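Local coordinates for protein 2-hydroxyisocaproyl-CoA dehydratase activator (Clostridium difficile, PDB 4EHU) that couples ATP hydrolysis to the transfer of one electron to (R)-2-hydroxyisocaproyl-CoA dehydratase, activating that enzyme for the reductive branch of L-leucine fermentation, at residues Asp7-Gly15 / Glu28-Pro39; Asp99-Val107 / Phe119-Gly130. One frame throughout, in Å; residues are numbered along the deposited sequence.

Contact 1: residues Asp7-Gly15 / Glu28-Pro39; sequences DIGSTASKG and ETISSGTGTTGP. With ANP (phosphoaminophosphonic acid-adenylate ester), chain D.
Ser-13 and Ile-30 exchange two backbone hydrogen bonds where strands 13-19 and 23-30 pair as an antiparallel hairpin. Gly-15 and Glu-28 form the next hydrogen-bonded pair. Between them Lys-14 faces Thr-29 in a non-hydrogen-bonded pair. Beyond the strands, Thr-34 N donates to Gly-9 O at 2.8 Å. Gly-33 packs closely on the turn, its CA 3.4 Å from Gly-9 O; the backbone of residues 9-11 fills the space beside it.

Ser-13 adds a side-chain bond. Its OG lies beside its own backbone N (chi1 -64°) and donates to Ser-32 O at 2.8 Å, in the carbonyl plane. Pro-39 CD packs against the same OG at 3.3 Å.

The apolar part is small. Ile-8 CG2 meets Pro-39 CG at 3.9 Å, the two side chains crossing at about a right angle. Lys-14 CG runs alongside Thr-29 OG1 at 3.6 Å, and the lysine chain then bends twice toward the nucleotide.

Ser-10, Thr-11, Ala-12 and Lys-14 grip the phosphates of the ATP analogue, as the first phosphate loop does in the actin fold. Thr-11 N and Ala-12 N both donate to O1B. Ser-10 N donates to O1G, while Ser-10 OG accepts from the bridging N3B at 2.8 Å. Lys-14 NZ reaches O2B and O1A, and also Ala-12 O at 2.9 Å from above the carbonyl plane.

The lysine thus spans the alpha and beta phosphates and is tied back to its own loop. Its charge probably offsets part of theirs. The Thr-34 N to Gly-9 O bond and the strand pairing probably help to fix the loop that carries the donors.

Contact 2: residues Asp99-Val107 / Phe119-Gly130; sequences DIGGQDAKV and FLMNDKCAAGTG. With ANP (phosphoaminophosphonic acid-adenylate ester), chain D; SF4 (iron/sulfur cluster), chain C.
Cys-125 and Gln-103 share a water that bridges the two segments; one segment binds a [4Fe-4S] cluster and the other hydrogen-bonds to the ATP analogue. The water lies within hydrogen-bonding distance of Gln-103 O and Cys-125 O. Cys-125 SG binds FE4 of the cluster at 2.3 Å, and Gln-103 N donates to O3G of the ATP analogue at 2.9 Å. Cys-164 is also a cluster ligand, and the dimer holds one cluster. This is the second phosphate hairpin of the actin fold.

Strands 105-110 and 116-122 pair antiparallel. Ala-105 with Asn-122 and Val-107 with Leu-120 are the hydrogen-bonded pairs. Lys-106 and Met-121 lie side by side between them, pointing the same way. Phe-119 CE1 rests 3.9 Å from Lys-106 CB.

Residues 102-104 turn their N-H groups to the nucleotide. Asp-104 N joins Gln-103 N at O3G, and Gly-102 N donates to O3A. Gly-130 N donates to Gly-101 O at 2.8 Å, joining this loop to the start of helix 130-140. Gly-130 also lies close to the ribose, where a side chain would clash with O3'.

Thr-129 is the N-cap of that helix. With OG1 between its backbone N and carbonyl carbon (chi1 77°), the hydroxyl donates to Ala-126 O at 2.8 Å and caps Arg-131 N. Its CG2 packs on Gln-103 O.

Lys-106 NZ forms a salt bridge with Asp-104 and another with Glu-79. Asp-104 OD1 is met on its syn side, 25° out of the carboxylate plane. Met-121 SD lies against Lys-106 and Asp-104, 3.6 Å from Lys-106 NZ and 3.8 Å from Asp-104 CG.

Overall arrangement
Contacts 1 and 2 are matching hairpins in two five-stranded sheets of the same strand order, as expected for the two halves of an actin fold. Their centres are about 17 Å apart, and both touch the nucleotide between them. Thr-11 OG1 meets Gly-102 CA at 3.2 Å across the cleft. Both contacts are partly buried. Both offer backbone N-H groups to the phosphates; contact 1 adds a lysine, whereas the lysine of contact 2 pairs with acidic side chains. Both second segments lead into a helix, but 119-130 binds the cluster on its way. Contact 2 touches the second subunit, where Ala-126 packs on Val-166 and Gln-103 on Phe-167 of that subunit; contact 1 touches no other chain.

Contact 1: residues Asp7-Gly15 / Glu28-Pro39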
loop_
_atom_site.group_PDB
_atom_site.type_symbol
_atom_site.label_atom_id
_atom_site.label_comp_id
_atom_site.label_asym_id
_atom_site.label_seq_id
_atom_site.Cartn_x
_atom_site.Cartn_y
_atom_site.Cartn_z
ATOM N N ASP A 7 -6.682 -18.422 -17.510
ATOM C CA ASP A 7 -6.746 -17.688 -16.249
ATOM C C ASP A 7 -6.116 -16.320 -16.496
ATOM O O ASP A 7 -4.909 -16.189 -16.626
ATOM C CB ASP A 7 -6.015 -18.481 -15.145
ATOM C CG ASP A 7 -5.868 -17.703 -13.823
ATOM O OD1 ASP A 7 -6.340 -16.553 -13.686
ATOM O OD2 ASP A 7 -5.255 -18.268 -12.905
ATOM N N ILE A 8 -6.953 -15.302 -16.615
ATOM C CA ILE A 8 -6.485 -13.968 -16.935
ATOM C C ILE A 8 -6.478 -13.150 -15.659
ATOM O O ILE A 8 -7.504 -12.627 -15.239
ATOM C CB ILE A 8 -7.387 -13.311 -17.993
ATOM C CG1 ILE A 8 -7.525 -14.245 -19.197
ATOM C CG2 ILE A 8 -6.811 -11.969 -18.409
ATOM C CD1 ILE A 8 -8.640 -13.840 -20.166
ATOM N N GLY A 9 -5.321 -13.076 -15.010
ATOM C CA GLY A 9 -5.254 -12.391 -13.737
ATOM C C GLY A 9 -4.856 -10.945 -13.906
ATOM O O GLY A 9 -4.778 -10.439 -15.025
ATOM N N SER A 10 -4.576 -10.295 -12.788
ATOM C CA SER A 10 -4.165 -8.898 -12.794
ATOM C C SER A 10 -2.847 -8.711 -13.533
ATOM O O SER A 10 -2.565 -7.642 -14.068
ATOM C CB SER A 10 -4.005 -8.415 -11.356
ATOM O OG SER A 10 -2.902 -9.024 -10.701
ATOM N N THR A 11 -2.049 -9.770 -13.569
ATOM C CA THR A 11 -0.617 -9.631 -13.793
ATOM C C THR A 11 -0.109 -10.540 -14.894
ATOM O O THR A 11 0.760 -10.152 -15.673
ATOM C CB THR A 11 0.151 -9.950 -12.502
ATOM O OG1 THR A 11 -0.268 -9.048 -11.470
ATOM C CG2 THR A 11 1.666 -9.837 -12.715
ATOM N N ALA A 12 -0.651 -11.751 -14.965
ATOM C CA ALA A 12 -0.235 -12.683 -15.993
ATOM C C ALA A 12 -1.409 -13.466 -16.545
ATOM O O ALA A 12 -2.399 -13.683 -15.846
ATOM C CB ALA A 12 0.805 -13.649 -15.443
ATOM N N SER A 13 -1.273 -13.886 -17.797
ATOM C CA SER A 13 -2.271 -14.729 -18.441
ATOM C C SER A 13 -1.749 -16.146 -18.512
ATOM O O SER A 13 -0.617 -16.390 -18.950
ATOM C CB SER A 13 -2.588 -14.227 -19.850
ATOM O OG SER A 13 -3.182 -12.950 -19.789
ATOM N N LYS A 14 -2.583 -17.085 -18.088
ATOM C CA LYS A 14 -2.190 -18.485 -18.042
ATOM C C LYS A 14 -3.165 -19.332 -18.833
ATOM O O LYS A 14 -4.374 -19.092 -18.795
ATOM C CB LYS A 14 -2.155 -18.985 -16.597
ATOM C CG LYS A 14 -0.964 -18.484 -15.776
ATOM C CD LYS A 14 -1.120 -17.007 -15.322
ATOM C CE LYS A 14 -2.214 -16.848 -14.260
ATOM N NZ LYS A 14 -2.239 -15.487 -13.624
ATOM N N GLY A 15 -2.646 -20.324 -19.556
ATOM C CA GLY A 15 -3.483 -21.218 -20.345
ATOM C C GLY A 15 -3.047 -22.667 -20.226
ATOM O O GLY A 15 -1.861 -22.958 -20.087
ATOM N N GLU A 28 1.029 -22.425 -20.788
ATOM C CA GLU A 28 1.756 -21.237 -21.178
ATOM C C GLU A 28 1.407 -20.115 -20.235
ATOM O O GLU A 28 0.245 -19.940 -19.861
ATOM C CB GLU A 28 1.415 -20.851 -22.620
ATOM C CG GLU A 28 2.195 -19.657 -23.150
ATOM C CD GLU A 28 3.688 -19.916 -23.221
ATOM O OE1 GLU A 28 4.087 -21.094 -23.342
ATOM O OE2 GLU A 28 4.465 -18.940 -23.151
ATOM N N THR A 29 2.422 -19.361 -19.838
ATOM C CA THR A 29 2.209 -18.177 -19.033
ATOM C C THR A 29 2.826 -17.005 -19.772
ATOM O O THR A 29 3.956 -17.094 -20.251
ATOM C CB THR A 29 2.868 -18.329 -17.649
ATOM O OG1 THR A 29 2.323 -19.480 -16.991
ATOM C CG2 THR A 29 2.643 -17.092 -16.782
ATOM N N ILE A 30 2.073 -15.921 -19.888
ATOM C CA ILE A 30 2.607 -14.668 -20.404
ATOM C C ILE A 30 2.416 -13.613 -19.327
ATOM O O ILE A 30 1.323 -13.479 -18.785
ATOM C CB ILE A 30 1.877 -14.230 -21.688
ATOM C CG1 ILE A 30 1.945 -15.335 -22.744
ATOM C CG2 ILE A 30 2.473 -12.939 -22.215
ATOM C CD1 ILE A 30 3.303 -15.496 -23.376
ATOM N N SER A 31 3.469 -12.864 -19.013
ATOM C CA SER A 31 3.443 -11.927 -17.890
ATOM C C SER A 31 2.781 -10.606 -18.255
ATOM O O SER A 31 3.243 -9.539 -17.847
ATOM C CB SER A 31 4.856 -11.661 -17.376
ATOM O OG SER A 31 5.470 -12.857 -16.940
ATOM N N SER A 32 1.710 -10.696 -19.038
ATOM C CA SER A 32 0.802 -9.585 -19.277
ATOM C C SER A 32 -0.610 -10.075 -18.965
ATOM O O SER A 32 -1.053 -11.087 -19.510
ATOM C CB SER A 32 0.870 -9.118 -20.736
ATOM O OG SER A 32 2.188 -8.760 -21.099
ATOM N N GLY A 33 -1.317 -9.362 -18.099
ATOM C CA GLY A 33 -2.597 -9.832 -17.606
ATOM C C GLY A 33 -3.782 -9.109 -18.214
ATOM O O GLY A 33 -3.803 -8.791 -19.399
ATOM N N THR A 34 -4.772 -8.844 -17.381
ATOM C CA THR A 34 -6.012 -8.243 -17.843
ATOM C C THR A 34 -5.738 -6.909 -18.545
ATOM O O THR A 34 -4.855 -6.151 -18.143
ATOM C CB THR A 34 -6.958 -8.010 -16.660
ATOM O OG1 THR A 34 -8.173 -7.412 -17.130
ATOM C CG2 THR A 34 -6.299 -7.103 -15.626
ATOM N N GLY A 35 -6.492 -6.623 -19.600
ATOM C CA GLY A 35 -6.370 -5.350 -20.282
ATOM C C GLY A 35 -5.242 -5.308 -21.293
ATOM O O GLY A 35 -5.073 -4.310 -21.993
ATOM N N THR A 36 -4.471 -6.385 -21.385
ATOM C CA THR A 36 -3.371 -6.430 -22.340
ATOM C C THR A 36 -3.605 -7.483 -23.405
ATOM O O THR A 36 -4.684 -8.068 -23.499
ATOM C CB THR A 36 -2.018 -6.723 -21.653
ATOM O OG1 THR A 36 -1.944 -8.107 -21.287
ATOM C CG2 THR A 36 -1.844 -5.855 -20.423
ATOM N N THR A 37 -2.577 -7.709 -24.213
ATOM C CA THR A 37 -2.631 -8.698 -25.276
ATOM C C THR A 37 -2.259 -10.067 -24.719
ATOM O O THR A 37 -2.213 -11.056 -25.446
ATOM C CB THR A 37 -1.651 -8.328 -26.389
ATOM O OG1 THR A 37 -0.341 -8.166 -25.831
ATOM C CG2 THR A 37 -2.073 -7.025 -27.052
ATOM N N GLY A 38 -1.994 -10.111 -23.418
ATOM C CA GLY A 38 -1.551 -11.325 -22.756
ATOM C C GLY A 38 -2.311 -12.565 -23.190
ATOM O O GLY A 38 -1.700 -13.550 -23.590
ATOM N N PRO A 39 -3.649 -12.526 -23.098
ATOM C CA PRO A 39 -4.521 -13.652 -23.459
ATOM C C PRO A 39 -4.371 -14.140 -24.900
ATOM O O PRO A 39 -4.311 -15.346 -25.136
ATOM C CB PRO A 39 -5.923 -13.082 -23.238
ATOM C CG PRO A 39 -5.733 -12.074 -22.155
ATOM C CD PRO A 39 -4.403 -11.442 -22.447
HETATM P PG ANP D . -4.270 -11.994 -9.220
HETATM O O1G ANP D . -5.381 -11.296 -9.997
HETATM O O2G ANP D . -4.624 -13.441 -8.989
HETATM O O3G ANP D . -3.898 -11.283 -7.978
HETATM P PB ANP D . -2.308 -13.065 -11.265
HETATM O O1B ANP D . -2.024 -12.508 -12.636
HETATM O O2B ANP D . -3.122 -14.359 -11.212
HETATM N N3B ANP D . -2.941 -11.788 -10.284
HETATM P PA ANP D . 0.011 -14.739 -10.754
HETATM O O1A ANP D . 0.140 -15.018 -12.210
HETATM O O2A ANP D . -0.553 -15.769 -9.801
HETATM O O3A ANP D . -0.879 -13.399 -10.556
HETATM O "O5'" ANP D . 1.396 -14.231 -10.114
HETATM C "C5'" ANP D . 2.019 -13.036 -10.595
HETATM C "C4'" ANP D . 3.380 -12.889 -9.924
HETATM O "O4'" ANP D . 4.120 -14.059 -9.605
HETATM C "C3'" ANP D . 4.256 -11.652 -9.989
HETATM O "O3'" ANP D . 3.650 -10.553 -9.294
HETATM C "C2'" ANP D . 5.574 -12.149 -9.385
HETATM O "O2'" ANP D . 5.820 -11.608 -8.075
HETATM C "C1'" ANP D . 5.459 -13.670 -9.283
HETATM N N9 ANP D . 6.318 -14.394 -10.239
HETATM C C8 ANP D . 6.119 -14.528 -11.566
HETATM N N7 ANP D . 7.081 -15.309 -12.118
HETATM C C5 ANP D . 7.903 -15.682 -11.106
HETATM C C6 ANP D . 9.103 -16.511 -10.977
HETATM N N6 ANP D . 9.635 -17.085 -12.083
HETATM N N1 ANP D . 9.644 -16.660 -9.740
HETATM C C2 ANP D . 9.117 -16.094 -8.645
HETATM N N3 ANP D . 8.025 -15.315 -8.692
HETATM C C4 ANP D . 7.391 -15.091 -9.870
#

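Contact 2: residues Asp99-Val107 / Phe119-Gly130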
loop_
_atom_site.group_PDB
_atom_site.type_symbol
_atom_site.label_atom_id
_atom_site.label_comp_id
_atom_site.label_asym_id
_atom_site.label_seq_id
_atom_site.Cartn_x
_atom_site.Cartn_y
_atom_site.Cartn_z
ATOM N N ASP A 99 -3.299 -18.782 -2.364
ATOM C CA ASP A 99 -3.034 -18.304 -3.709
ATOM C C ASP A 99 -2.462 -16.900 -3.613
ATOM O O ASP A 99 -3.180 -15.948 -3.363
ATOM C CB ASP A 99 -4.349 -18.284 -4.518
ATOM C CG ASP A 99 -4.277 -17.406 -5.762
ATOM O OD1 ASP A 99 -3.206 -17.330 -6.382
ATOM O OD2 ASP A 99 -5.331 -16.792 -6.122
ATOM N N ILE A 100 -1.153 -16.765 -3.811
ATOM C CA ILE A 100 -0.577 -15.428 -3.808
ATOM C C ILE A 100 -0.340 -14.992 -5.242
ATOM O O ILE A 100 0.510 -15.552 -5.922
ATOM C CB ILE A 100 0.736 -15.360 -3.010
ATOM C CG1 ILE A 100 0.511 -15.916 -1.597
ATOM C CG2 ILE A 100 1.183 -13.900 -2.963
ATOM C CD1 ILE A 100 1.853 -15.995 -0.710
ATOM N N GLY A 101 -1.130 -14.007 -5.697
ATOM C CA GLY A 101 -1.017 -13.509 -7.055
ATOM C C GLY A 101 -0.371 -12.131 -7.088
ATOM O O GLY A 101 0.253 -11.699 -6.115
ATOM N N GLY A 102 -0.534 -11.447 -8.215
ATOM C CA GLY A 102 0.052 -10.143 -8.436
ATOM C C GLY A 102 -0.689 -8.986 -7.793
ATOM O O GLY A 102 -0.088 -7.935 -7.563
ATOM N N GLN A 103 -1.977 -9.133 -7.497
ATOM C CA GLN A 103 -2.689 -8.038 -6.836
ATOM C C GLN A 103 -3.454 -8.431 -5.574
ATOM O O GLN A 103 -3.858 -7.562 -4.797
ATOM C CB GLN A 103 -3.637 -7.317 -7.812
ATOM C CG GLN A 103 -4.948 -8.039 -8.080
ATOM C CD GLN A 103 -5.922 -7.169 -8.885
ATOM O OE1 GLN A 103 -5.580 -6.065 -9.305
ATOM N NE2 GLN A 103 -7.126 -7.675 -9.105
ATOM N N ASP A 104 -3.660 -9.727 -5.352
ATOM C CA ASP A 104 -4.268 -10.131 -4.093
ATOM C C ASP A 104 -3.772 -11.487 -3.627
ATOM O O ASP A 104 -3.168 -12.221 -4.389
ATOM C CB ASP A 104 -5.813 -10.053 -4.107
ATOM C CG ASP A 104 -6.480 -11.053 -5.065
ATOM O OD1 ASP A 104 -6.249 -12.270 -4.914
ATOM O OD2 ASP A 104 -7.273 -10.608 -5.936
ATOM N N ALA A 105 -3.997 -11.776 -2.353
ATOM C CA ALA A 105 -3.651 -13.074 -1.808
ATOM C C ALA A 105 -4.927 -13.646 -1.263
ATOM O O ALA A 105 -5.689 -12.958 -0.570
ATOM C CB ALA A 105 -2.645 -12.935 -0.691
ATOM N N LYS A 106 -5.195 -14.887 -1.632
ATOM C CA LYS A 106 -6.419 -15.548 -1.257
ATOM C C LYS A 106 -6.107 -16.767 -0.433
ATOM O O LYS A 106 -5.190 -17.527 -0.762
ATOM C CB LYS A 106 -7.165 -15.991 -2.519
ATOM C CG LYS A 106 -7.686 -14.827 -3.368
ATOM C CD LYS A 106 -8.353 -15.384 -4.631
ATOM C CE LYS A 106 -9.329 -14.355 -5.220
ATOM N NZ LYS A 106 -8.625 -13.265 -5.958
ATOM N N VAL A 107 -6.867 -16.975 0.631
ATOM C CA VAL A 107 -6.741 -18.193 1.402
ATOM C C VAL A 107 -8.070 -18.916 1.446
ATOM O O VAL A 107 -9.091 -18.363 1.892
ATOM C CB VAL A 107 -6.240 -17.924 2.828
ATOM C CG1 VAL A 107 -6.118 -19.234 3.591
ATOM C CG2 VAL A 107 -4.897 -17.210 2.776
ATOM N N PHE A 119 -13.008 -18.483 3.598
ATOM C CA PHE A 119 -12.252 -17.756 2.600
ATOM C C PHE A 119 -11.861 -16.421 3.193
ATOM O O PHE A 119 -12.694 -15.755 3.799
ATOM C CB PHE A 119 -13.121 -17.539 1.349
ATOM C CG PHE A 119 -12.493 -16.650 0.319
ATOM C CD1 PHE A 119 -11.444 -17.110 -0.466
ATOM C CD2 PHE A 119 -12.944 -15.354 0.135
ATOM C CE1 PHE A 119 -10.873 -16.300 -1.430
ATOM C CE2 PHE A 119 -12.372 -14.546 -0.825
ATOM C CZ PHE A 119 -11.330 -15.019 -1.609
ATOM N N LEU A 120 -10.607 -16.026 3.021
ATOM C CA LEU A 120 -10.190 -14.685 3.374
ATOM C C LEU A 120 -9.319 -14.179 2.268
ATOM O O LEU A 120 -8.551 -14.940 1.665
ATOM C CB LEU A 120 -9.384 -14.672 4.678
ATOM C CG LEU A 120 -10.144 -14.798 5.986
ATOM C CD1 LEU A 120 -9.113 -14.949 7.127
ATOM C CD2 LEU A 120 -11.007 -13.561 6.227
ATOM N N MET A 121 -9.417 -12.897 1.997
ATOM C CA MET A 121 -8.615 -12.331 0.946
ATOM C C MET A 121 -8.141 -10.963 1.343
ATOM O O MET A 121 -8.922 -10.142 1.843
ATOM C CB MET A 121 -9.426 -12.220 -0.327
ATOM C CG MET A 121 -8.707 -11.430 -1.393
ATOM S SD MET A 121 -9.576 -11.562 -2.958
ATOM C CE MET A 121 -11.172 -10.843 -2.573
ATOM N N ASN A 122 -6.856 -10.723 1.129
ATOM C CA ASN A 122 -6.327 -9.380 1.233
ATOM C C ASN A 122 -6.335 -8.847 -0.189
ATOM O O ASN A 122 -5.601 -9.363 -1.048
ATOM C CB ASN A 122 -4.878 -9.363 1.774
ATOM C CG ASN A 122 -4.768 -9.644 3.296
ATOM O OD1 ASN A 122 -5.723 -9.452 4.052
ATOM N ND2 ASN A 122 -3.563 -10.058 3.747
ATOM N N ASP A 123 -7.156 -7.824 -0.469
ATOM C CA ASP A 123 -7.269 -7.370 -1.858
ATOM C C ASP A 123 -7.142 -5.859 -2.086
ATOM O O ASP A 123 -7.207 -5.379 -3.220
ATOM C CB ASP A 123 -8.586 -7.850 -2.463
ATOM C CG ASP A 123 -9.817 -7.304 -1.728
ATOM O OD1 ASP A 123 -9.730 -6.947 -0.529
ATOM O OD2 ASP A 123 -10.877 -7.280 -2.361
ATOM N N LYS A 124 -6.966 -5.111 -1.037
ATOM C CA LYS A 124 -6.980 -3.664 -1.250
ATOM C C LYS A 124 -5.593 -3.075 -1.141
ATOM O O LYS A 124 -5.413 -1.875 -1.336
ATOM C CB LYS A 124 -7.923 -2.990 -0.259
ATOM C CG LYS A 124 -9.348 -3.488 -0.360
ATOM C CD LYS A 124 -9.818 -3.511 -1.803
ATOM C CE LYS A 124 -11.326 -3.672 -1.889
ATOM N NZ LYS A 124 -11.765 -4.041 -3.260
ATOM N N CYS A 125 -4.618 -3.924 -0.831
ATOM C CA CYS A 125 -3.313 -3.465 -0.344
ATOM C C CYS A 125 -2.210 -4.178 -1.105
ATOM O O CYS A 125 -2.252 -5.407 -1.244
ATOM C CB CYS A 125 -3.196 -3.803 1.151
ATOM S SG CYS A 125 -1.566 -3.591 1.892
ATOM N N ALA A 126 -1.229 -3.446 -1.619
ATOM C CA ALA A 126 -0.166 -4.092 -2.395
ATOM C C ALA A 126 0.744 -4.987 -1.537
ATOM O O ALA A 126 1.403 -5.913 -2.063
ATOM C CB ALA A 126 0.658 -3.060 -3.113
ATOM N N ALA A 127 0.810 -4.714 -0.229
ATOM C CA ALA A 127 1.695 -5.507 0.618
ATOM C C ALA A 127 1.168 -6.938 0.628
ATOM O O ALA A 127 -0.044 -7.165 0.521
ATOM C CB ALA A 127 1.715 -4.930 2.044
ATOM N N GLY A 128 2.061 -7.894 0.813
ATOM C CA GLY A 128 1.647 -9.286 0.924
ATOM C C GLY A 128 1.131 -9.847 -0.380
ATOM O O GLY A 128 0.380 -10.814 -0.379
ATOM N N THR A 129 1.589 -9.269 -1.487
ATOM C CA THR A 129 1.274 -9.779 -2.809
ATOM C C THR A 129 2.485 -9.741 -3.720
ATOM O O THR A 129 3.538 -9.204 -3.380
ATOM C CB THR A 129 0.135 -8.955 -3.510
ATOM O OG1 THR A 129 0.663 -7.718 -4.002
ATOM C CG2 THR A 129 -1.001 -8.670 -2.569
ATOM N N GLY A 130 2.332 -10.319 -4.902
ATOM C CA GLY A 130 3.365 -10.237 -5.907
ATOM C C GLY A 130 3.790 -8.814 -6.240
ATOM O O GLY A 130 4.927 -8.586 -6.619
HETATM P PG ANP D . -4.270 -11.994 -9.220
HETATM O O1G ANP D . -5.381 -11.296 -9.997
HETATM O O2G ANP D . -4.624 -13.441 -8.989
HETATM O O3G ANP D . -3.898 -11.283 -7.978
HETATM P PB ANP D . -2.308 -13.065 -11.265
HETATM O O1B ANP D . -2.024 -12.508 -12.636
HETATM O O2B ANP D . -3.122 -14.359 -11.212
HETATM N N3B ANP D . -2.941 -11.788 -10.284
HETATM P PA ANP D . 0.011 -14.739 -10.754
HETATM O O1A ANP D . 0.140 -15.018 -12.210
HETATM O O2A ANP D . -0.553 -15.769 -9.801
HETATM O O3A ANP D . -0.879 -13.399 -10.556
HETATM O "O5'" ANP D . 1.396 -14.231 -10.114
HETATM C "C5'" ANP D . 2.019 -13.036 -10.595
HETATM C "C4'" ANP D . 3.380 -12.889 -9.924
HETATM O "O4'" ANP D . 4.120 -14.059 -9.605
HETATM C "C3'" ANP D . 4.256 -11.652 -9.989
HETATM O "O3'" ANP D . 3.650 -10.553 -9.294
HETATM C "C2'" ANP D . 5.574 -12.149 -9.385
HETATM O "O2'" ANP D . 5.820 -11.608 -8.075
HETATM C "C1'" ANP D . 5.459 -13.670 -9.283
HETATM N N9 ANP D . 6.318 -14.394 -10.239
HETATM C C8 ANP D . 6.119 -14.528 -11.566
HETATM N N7 ANP D . 7.081 -15.309 -12.118
HETATM C C5 ANP D . 7.903 -15.682 -11.106
HETATM C C6 ANP D . 9.103 -16.511 -10.977
HETATM N N6 ANP D . 9.635 -17.085 -12.083
HETATM N N1 ANP D . 9.644 -16.660 -9.740
HETATM C C2 ANP D . 9.117 -16.094 -8.645
HETATM N N3 ANP D . 8.025 -15.315 -8.692
HETATM C C4 ANP D . 7.391 -15.091 -9.870
HETATM FE FE1 SF4 C . 0.839 0.661 1.852
HETATM FE FE2 SF4 C . -0.901 0.395 -0.116
HETATM FE FE3 SF4 C . -1.616 1.321 2.344
HETATM FE FE4 SF4 C . -0.984 -1.363 1.828
HETATM S S1 SF4 C . -2.664 -0.136 1.069
HETATM S S2 SF4 C . -0.319 -0.097 3.498
HETATM S S3 SF4 C . 0.724 -1.068 0.418
HETATM S S4 SF4 C . -0.351 2.319 0.871
HETATM O O HOH W 1 -4.171 -6.986 -2.068
#